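Local coordinates for vinylacetyl-CoA Delta-isomerase (Nitrosopumilus maritimus SCM1, PDB 6VJR), which binds FAD and a [4Fe-4S] cluster and probably dehydrates 4-hydroxybutyryl-CoA and isomerises vinylacetyl-CoA, at residues A[2-5]-A[6-9]. Numbering follows the deposited sequence.
Sequences IRSG and DDYI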
# COMPACT_ATOMS: atom_id res chain seq x y z
N ILE A 2 23.79 6.81 41.24
CA ILE A 2 23.79 7.74 40.14
C ILE A 2 22.49 8.54 40.19
O ILE A 2 21.43 7.94 40.21
CB ILE A 2 23.97 6.95 38.85
CG1 ILE A 2 25.27 6.18 38.87
CG2 ILE A 2 23.84 7.90 37.66
CD1 ILE A 2 25.44 5.20 37.73
N ARG A 3 22.56 9.88 40.20
CA ARG A 3 21.37 10.73 40.19
C ARG A 3 21.18 11.37 38.81
O ARG A 3 20.17 11.22 38.16
CB ARG A 3 21.47 11.72 41.36
CG ARG A 3 20.36 12.75 41.45
CD ARG A 3 20.66 13.72 42.58
NE ARG A 3 20.09 15.05 42.36
CZ ARG A 3 18.83 15.37 42.58
NH1 ARG A 3 18.38 16.57 42.23
NH2 ARG A 3 17.99 14.49 43.12
N SER A 4 22.15 12.13 38.34
CA SER A 4 21.97 12.95 37.15
C SER A 4 22.61 12.27 35.94
O SER A 4 23.41 11.34 36.08
CB SER A 4 22.59 14.26 37.41
OG SER A 4 24.01 14.15 37.53
N GLY A 5 22.31 12.80 34.75
CA GLY A 5 23.03 12.43 33.55
C GLY A 5 24.54 12.67 33.65
O GLY A 5 25.34 11.86 33.21
N ASP A 6 24.95 13.76 34.31
CA ASP A 6 26.36 14.01 34.53
C ASP A 6 26.99 12.94 35.40
O ASP A 6 28.12 12.54 35.16
CB ASP A 6 26.58 15.40 35.06
CG ASP A 6 26.29 16.51 34.06
OD1 ASP A 6 26.08 16.21 32.85
OD2 ASP A 6 26.28 17.67 34.50
N ASP A 7 26.29 12.53 36.46
CA ASP A 7 26.79 11.46 37.32
C ASP A 7 26.97 10.17 36.50
O ASP A 7 27.95 9.43 36.65
CB ASP A 7 25.81 11.16 38.44
CG ASP A 7 25.65 12.21 39.54
OD1 ASP A 7 26.51 13.09 39.68
OD2 ASP A 7 24.61 12.14 40.21
N TYR A 8 26.02 9.90 35.60
CA TYR A 8 26.07 8.72 34.76
C TYR A 8 27.29 8.76 33.84
O TYR A 8 28.05 7.80 33.76
CB TYR A 8 24.78 8.59 33.97
CG TYR A 8 24.94 7.66 32.77
CD1 TYR A 8 25.09 6.27 32.94
CD2 TYR A 8 24.99 8.16 31.49
CE1 TYR A 8 25.28 5.42 31.86
CE2 TYR A 8 25.11 7.32 30.41
CZ TYR A 8 25.29 5.96 30.59
OH TYR A 8 25.42 5.19 29.47
N ILE A 9 27.52 9.91 33.21
CA ILE A 9 28.68 10.04 32.33
C ILE A 9 29.98 9.78 33.11
O ILE A 9 30.84 9.04 32.66
CB ILE A 9 28.65 11.38 31.61
CG1 ILE A 9 27.45 11.40 30.67
CG2 ILE A 9 29.95 11.71 30.89
CD1 ILE A 9 27.17 12.76 30.07
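The carboxylate of Asp7 turns one face to Ser4, whose OG sits almost squarely over Asp7 CG at 3.2 Å, while its OD2 edge meets the backbone N-H of Arg3. The other flat group, the ring of Tyr8, has Gly5 O at its edge, close to its plane; the ring also meets that of Tyr46 from helix 36-51, and the Tyr8 hydroxyl is hydrogen-bonded to Asn192 O. The carboxylate belongs to a capping box at the start of helix 5-11, with Ser4 as N-cap: Ser4 and Asp7 each offer a side chain to the other's backbone N-H. In one direction Ser4 OG accepts from Asp7 N at 3.0 Å. In the other, Ser4 N donates to Asp7 OD2 at 3.1 Å, a nearly straight bond (166°) that arrives from above the carboxylate plane, 51° out of it, on the face that Ser4 OG also covers. Arg3 N also donates to Asp7 OD2 at 3.1 Å, meeting the oxygen's anti lone pair, the one away from OD1, so two backbone donors grip OD2 from different directions. The first torsion of Asp7 (chi1 -70°) sets CG beside its own backbone N, swinging the carboxylate back toward the incoming chain. Partial positive charge at the helix start probably favours the ionised acid. With an alanine in place of Asp7, the N-H groups of Arg3 and Ser4 would probably lose their shared acceptor, and the capping box would be reduced to its Ser4 OG half.

Ile2 CG2, anti to its backbone N, packs against Tyr8 CB at 3.9 Å, and both side chains also touch Tyr46. The regular helical pattern then takes over, with Tyr8 N bonded to Ser4 O at 3.0 Å and Ile9 N to Gly5 O at 2.9 Å.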